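Local coordinates for protein HIRA (Homo sapiens, PDB 5YJE) that cooperates with ASF1A to promote replication-independent chromatin assembly and is required for periodic repression of histone gene transcription during the cell cycle, at residues V74-L79 / T90-I96; G142-M146 / V156-R161. The contacts are given in a common frame with arbitrary orientation. Residue numbers count along the deposited sequence, not the author numbering.

Contact 1: residues V74-L79 / T90-I96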
loop_
_atom_site.group_PDB
_atom_site.type_symbol
_atom_site.label_atom_id
_atom_site.label_comp_id
_atom_site.label_asym_id
_atom_site.label_seq_id
_atom_site.Cartn_x
_atom_site.Cartn_y
_atom_site.Cartn_z
ATOM N N VAL B 74 15.191 -31.361 17.941
ATOM C CA VAL B 74 15.098 -30.479 16.780
ATOM C C VAL B 74 16.178 -30.858 15.770
ATOM O O VAL B 74 17.379 -30.754 16.055
ATOM C CB VAL B 74 15.230 -29.008 17.200
ATOM C CG1 VAL B 74 15.125 -28.096 15.996
ATOM C CG2 VAL B 74 14.187 -28.658 18.271
ATOM N N LYS B 75 15.746 -31.301 14.594
ATOM C CA LYS B 75 16.648 -31.575 13.481
ATOM C C LYS B 75 17.155 -30.273 12.868
ATOM O O LYS B 75 16.361 -29.391 12.536
ATOM C CB LYS B 75 15.923 -32.391 12.410
ATOM C CG LYS B 75 15.547 -33.804 12.832
ATOM C CD LYS B 75 15.176 -34.658 11.615
ATOM C CE LYS B 75 13.693 -35.016 11.599
ATOM N NZ LYS B 75 12.816 -33.858 11.218
ATOM N N LEU B 76 18.471 -30.164 12.687
ATOM C CA LEU B 76 19.103 -28.952 12.187
ATOM C C LEU B 76 19.679 -29.174 10.797
ATOM O O LEU B 76 20.189 -30.254 10.484
ATOM C CB LEU B 76 20.236 -28.493 13.116
ATOM C CG LEU B 76 19.940 -28.211 14.603
ATOM C CD1 LEU B 76 21.245 -27.828 15.308
ATOM C CD2 LEU B 76 18.888 -27.131 14.821
ATOM N N SER B 77 19.611 -28.132 9.986
ATOM C CA SER B 77 20.281 -28.064 8.712
ATOM C C SER B 77 21.288 -26.931 8.777
ATOM O O SER B 77 21.059 -25.925 9.440
ATOM C CB SER B 77 19.275 -27.845 7.562
ATOM O OG SER B 77 18.270 -28.849 7.559
ATOM N N ARG B 78 22.403 -27.100 8.079
ATOM C CA ARG B 78 23.483 -26.131 8.079
ATOM C C ARG B 78 23.448 -25.302 6.810
ATOM O O ARG B 78 23.213 -25.826 5.712
ATOM C CB ARG B 78 24.854 -26.805 8.192
ATOM C CG ARG B 78 25.083 -27.539 9.474
ATOM C CD ARG B 78 26.466 -28.194 9.480
ATOM N NE ARG B 78 27.533 -27.202 9.576
ATOM C CZ ARG B 78 28.827 -27.498 9.591
ATOM N NH1 ARG B 78 29.226 -28.768 9.505
ATOM N NH2 ARG B 78 29.723 -26.523 9.675
ATOM N N LEU B 79 23.734 -24.016 6.980
ATOM C CA LEU B 79 23.973 -23.080 5.892
ATOM C C LEU B 79 25.364 -22.493 6.093
ATOM O O LEU B 79 25.660 -21.948 7.162
ATOM C CB LEU B 79 22.903 -21.975 5.862
ATOM C CG LEU B 79 23.185 -20.710 5.045
ATOM C CD1 LEU B 79 23.265 -21.056 3.554
ATOM C CD2 LEU B 79 22.107 -19.626 5.324
ATOM N N THR B 90 25.641 -21.068 9.956
ATOM C CA THR B 90 24.479 -20.934 10.818
ATOM C C THR B 90 23.663 -22.201 10.636
ATOM O O THR B 90 23.937 -23.006 9.736
ATOM C CB THR B 90 23.652 -19.659 10.499
ATOM O OG1 THR B 90 22.740 -19.410 11.560
ATOM C CG2 THR B 90 22.813 -19.782 9.206
ATOM N N VAL B 91 22.657 -22.368 11.498
ATOM C CA VAL B 91 21.753 -23.508 11.421
ATOM C C VAL B 91 20.314 -23.021 11.288
ATOM O O VAL B 91 19.946 -21.928 11.733
ATOM C CB VAL B 91 21.885 -24.447 12.637
ATOM C CG1 VAL B 91 23.254 -25.111 12.643
ATOM C CG2 VAL B 91 21.666 -23.686 13.908
ATOM N N LEU B 92 19.497 -23.863 10.670
ATOM C CA LEU B 92 18.070 -23.652 10.526
ATOM C C LEU B 92 17.381 -24.918 11.009
ATOM O O LEU B 92 18.001 -25.978 11.091
ATOM C CB LEU B 92 17.691 -23.334 9.057
ATOM C CG LEU B 92 18.199 -21.939 8.675
ATOM C CD1 LEU B 92 19.552 -21.977 8.015
ATOM C CD2 LEU B 92 17.174 -21.145 7.858
ATOM N N THR B 93 16.100 -24.801 11.351
ATOM C CA THR B 93 15.356 -25.926 11.904
ATOM C C THR B 93 14.499 -26.640 10.870
ATOM O O THR B 93 13.666 -27.465 11.252
ATOM C CB THR B 93 14.474 -25.471 13.090
ATOM O OG1 THR B 93 13.553 -24.455 12.670
ATOM C CG2 THR B 93 15.329 -24.926 14.224
ATOM N N SER B 94 14.657 -26.334 9.576
ATOM C CA SER B 94 13.992 -27.095 8.523
ATOM C C SER B 94 14.919 -27.206 7.321
ATOM O O SER B 94 15.902 -26.469 7.196
ATOM C CB SER B 94 12.637 -26.483 8.109
ATOM O OG SER B 94 12.765 -25.117 7.816
ATOM N N ARG B 95 14.607 -28.161 6.445
ATOM C CA ARG B 95 15.449 -28.393 5.274
ATOM C C ARG B 95 15.462 -27.178 4.348
ATOM O O ARG B 95 14.417 -26.606 4.030
ATOM C CB ARG B 95 14.972 -29.630 4.516
ATOM C CG ARG B 95 14.825 -30.833 5.411
ATOM C CD ARG B 95 15.428 -32.097 4.813
ATOM N NE ARG B 95 14.638 -32.702 3.743
ATOM C CZ ARG B 95 13.443 -33.255 3.915
ATOM N NH1 ARG B 95 12.810 -33.809 2.889
ATOM N NH2 ARG B 95 12.867 -33.237 5.110
ATOM N N ILE B 96 16.657 -26.784 3.931
ATOM C CA ILE B 96 16.829 -25.724 2.945
ATOM C C ILE B 96 16.647 -26.301 1.541
ATOM O O ILE B 96 17.342 -27.245 1.150
ATOM C CB ILE B 96 18.199 -25.053 3.098
ATOM C CG1 ILE B 96 18.307 -24.439 4.499
ATOM C CG2 ILE B 96 18.396 -23.989 2.004
ATOM C CD1 ILE B 96 19.728 -24.175 4.968
#
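How a hairpin strand of a four-stranded meander hands the chain on to the next sheet can be followed from Thr90. Thr90 N bonds Leu79 O and Leu79 N bonds Thr90 O, both at 2.9 Å. Val91 forms a non-hydrogen-bonded pair with Arg78; its CG1 makes apolar contact with Leu76 CD1 at 4.3 Å. At Leu92 the ladder closes again: Ser77 N to Leu92 O and Leu92 N to Ser77 O, both 2.9 Å. Thr90, Leu92, Ser77 and Leu79 share one face, Val91 and Arg78 the other. Pairing stops here, although the methyls Thr93 CG2 and Val74 CG1 meet at 3.6 Å. The chain turns past Ser77, whose OG lies 3.4 Å from Ser94 O but bonds better to Glu67 N. Arg95 salt-bridges Glu111, tying the turn to the next sheet, and Ile96 CD1 makes apolar contact with Leu79 CB at 4.0 Å. Leu76 packs on Thr272 and Val91 on Glu271 of the second subunit, while Leu79 and Leu92 rest on Val108 of strand 105-110.

Contact 2: residues G142-M146 / V156-R161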
loop_
_atom_site.group_PDB
_atom_site.type_symbol
_atom_site.label_atom_id
_atom_site.label_comp_id
_atom_site.label_asym_id
_atom_site.label_seq_id
_atom_site.Cartn_x
_atom_site.Cartn_y
_atom_site.Cartn_z
ATOM N N GLY B 142 21.551 -6.603 -4.466
ATOM C CA GLY B 142 21.709 -5.754 -3.297
ATOM C C GLY B 142 20.867 -6.269 -2.146
ATOM O O GLY B 142 20.891 -7.457 -1.804
ATOM N N SER B 143 20.084 -5.386 -1.557
ATOM C CA SER B 143 19.247 -5.737 -0.416
ATOM C C SER B 143 17.835 -6.140 -0.815
ATOM O O SER B 143 16.957 -6.222 0.054
ATOM C CB SER B 143 19.199 -4.566 0.564
ATOM O OG SER B 143 20.519 -4.179 0.918
ATOM N N TYR B 144 17.590 -6.366 -2.105
ATOM C CA TYR B 144 16.288 -6.792 -2.588
ATOM C C TYR B 144 16.257 -8.310 -2.711
ATOM O O TYR B 144 17.152 -8.916 -3.316
ATOM C CB TYR B 144 15.958 -6.125 -3.926
ATOM C CG TYR B 144 15.764 -4.616 -3.829
ATOM C CD1 TYR B 144 14.584 -4.073 -3.326
ATOM C CD2 TYR B 144 16.765 -3.736 -4.242
ATOM C CE1 TYR B 144 14.405 -2.671 -3.244
ATOM C CE2 TYR B 144 16.600 -2.343 -4.148
ATOM C CZ TYR B 144 15.420 -1.821 -3.656
ATOM O OH TYR B 144 15.266 -0.450 -3.587
ATOM N N VAL B 145 15.236 -8.917 -2.116
ATOM C CA VAL B 145 15.017 -10.352 -2.166
ATOM C C VAL B 145 13.706 -10.586 -2.886
ATOM O O VAL B 145 12.686 -9.979 -2.541
ATOM C CB VAL B 145 14.989 -10.987 -0.758
ATOM C CG1 VAL B 145 14.661 -12.484 -0.854
ATOM C CG2 VAL B 145 16.334 -10.781 -0.064
ATOM N N MET B 146 13.739 -11.454 -3.886
ATOM C CA MET B 146 12.580 -11.779 -4.699
ATOM C C MET B 146 12.295 -13.270 -4.570
ATOM O O MET B 146 13.188 -14.094 -4.753
ATOM C CB MET B 146 12.814 -11.390 -6.162
ATOM C CG MET B 146 11.653 -11.740 -7.075
ATOM S SD MET B 146 11.783 -11.103 -8.774
ATOM C CE MET B 146 13.108 -12.015 -9.503
ATOM N N VAL B 156 8.809 -9.115 -3.672
ATOM C CA VAL B 156 10.091 -8.435 -3.556
ATOM C C VAL B 156 10.076 -7.663 -2.252
ATOM O O VAL B 156 9.118 -6.942 -1.951
ATOM C CB VAL B 156 10.393 -7.490 -4.738
ATOM C CG1 VAL B 156 11.775 -6.849 -4.570
ATOM C CG2 VAL B 156 10.297 -8.234 -6.072
ATOM N N TRP B 157 11.123 -7.841 -1.465
ATOM C CA TRP B 157 11.296 -7.111 -0.228
ATOM C C TRP B 157 12.620 -6.377 -0.273
ATOM O O TRP B 157 13.615 -6.890 -0.800
ATOM C CB TRP B 157 11.257 -8.038 0.978
ATOM C CG TRP B 157 9.963 -8.737 1.178
ATOM C CD1 TRP B 157 8.857 -8.263 1.834
ATOM C CD2 TRP B 157 9.645 -10.070 0.762
ATOM N NE1 TRP B 157 7.860 -9.216 1.834
ATOM C CE2 TRP B 157 8.319 -10.336 1.183
ATOM C CE3 TRP B 157 10.351 -11.062 0.079
ATOM C CZ2 TRP B 157 7.690 -11.552 0.935
ATOM C CZ3 TRP B 157 9.727 -12.275 -0.170
ATOM C CH2 TRP B 157 8.413 -12.510 0.260
ATOM N N ASP B 158 12.597 -5.160 0.243
ATOM C CA ASP B 158 13.805 -4.402 0.538
ATOM C C ASP B 158 14.182 -4.788 1.961
ATOM O O ASP B 158 13.602 -4.283 2.920
ATOM C CB ASP B 158 13.527 -2.908 0.380
ATOM C CG ASP B 158 14.728 -2.035 0.686
ATOM O OD1 ASP B 158 15.683 -2.478 1.356
ATOM O OD2 ASP B 158 14.692 -0.855 0.289
ATOM N N VAL B 159 15.136 -5.708 2.121
ATOM C CA VAL B 159 15.422 -6.136 3.493
ATOM C C VAL B 159 16.204 -5.067 4.244
ATOM O O VAL B 159 16.174 -5.041 5.475
ATOM C CB VAL B 159 16.164 -7.489 3.562
ATOM C CG1 VAL B 159 15.352 -8.583 2.873
ATOM C CG2 VAL B 159 17.527 -7.371 2.966
ATOM N N HIS B 160 16.890 -4.169 3.537
ATOM C CA HIS B 160 17.560 -3.067 4.216
ATOM C C HIS B 160 16.551 -2.132 4.863
ATOM O O HIS B 160 16.640 -1.846 6.062
ATOM C CB HIS B 160 18.451 -2.298 3.244
ATOM C CG HIS B 160 19.278 -1.233 3.899
ATOM N ND1 HIS B 160 20.402 -1.519 4.649
ATOM C CD2 HIS B 160 19.147 0.117 3.915
ATOM C CE1 HIS B 160 20.926 -0.391 5.097
ATOM N NE2 HIS B 160 20.183 0.616 4.667
ATOM N N ARG B 161 15.572 -1.649 4.088
ATOM C CA ARG B 161 14.514 -0.837 4.673
ATOM C C ARG B 161 13.470 -1.675 5.402
ATOM O O ARG B 161 12.699 -1.126 6.195
ATOM C CB ARG B 161 13.833 0.020 3.603
ATOM C CG ARG B 161 14.743 1.047 2.934
ATOM C CD ARG B 161 13.954 1.934 1.943
ATOM N NE ARG B 161 14.801 2.889 1.210
ATOM C CZ ARG B 161 15.102 2.819 -0.092
ATOM N NH1 ARG B 161 14.622 1.836 -0.852
ATOM N NH2 ARG B 161 15.878 3.749 -0.648
#
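The two central strands of a four-stranded antiparallel meander meet in this beta hairpin, a sheet consistent with a beta-propeller-like blade. Side chains alternate between the two faces, and each face fits its surroundings differently. On one, the Tyr144 ring leans across the neighbouring strand into the space between Val156 and Asp158: CD1 lies 4.1 Å from Val156 CG1, and CE1 3.7 Å from Asp158 CB. Beside it, Val156 CG2 touches Met146 CG at 3.9 Å, so Val156 is a low bump with a neighbour on two sides. Further along, Met146 reaches Ile185 and Leu187 of strand 184-187, which Tyr144 also meets at Leu187.

The other face carries Val145 and Trp157. Val145 CG2 nestles against Val159 CG1 at 3.8 Å, and both valines press on Val105 of strand 105-110. The broad indole of Trp157 packs on Leu115 and Val164, while its NE1 donates a hydrogen bond to Leu209 O of the second subunit, so this sheet also takes part in the trimer.

Between the faces runs a regular ladder, Val145 N to Trp157 O and Trp157 N to Val145 O, both 2.9 Å, continued past the strand by Val159 N to Ser143 O at 2.8 Å. There the second segment bends away, and Ser143 CB fits against His160 CB at 3.6 Å. The bend contains an Asx motif: Asp158 OD1 accepts from Arg161 N at 2.9 Å, and Asp158 OD2 forms a salt bridge with Arg161 NH1, also at 2.9 Å.

Contacts 1 and 2, both in the C-terminal part of HIRA, illustrate one principle, the antiparallel hairpin, repeated in series: the first hairpin is complete before the chain reaches the second. Their centres are 23 Å apart and their nearest atoms about 12 Å apart, so they do not touch. Strand 105-110, in the intervening sheet, is touched by both: Val108 and Cys110 by contact 1, Val105 and Cys107 by contact 2. Contact 1 lies farther out, about 32 Å between its centre and that of the chain, against 13 Å for contact 2. Both also reach the second subunit, consistent with the trimerization on which the activity of the HIRA complex depends.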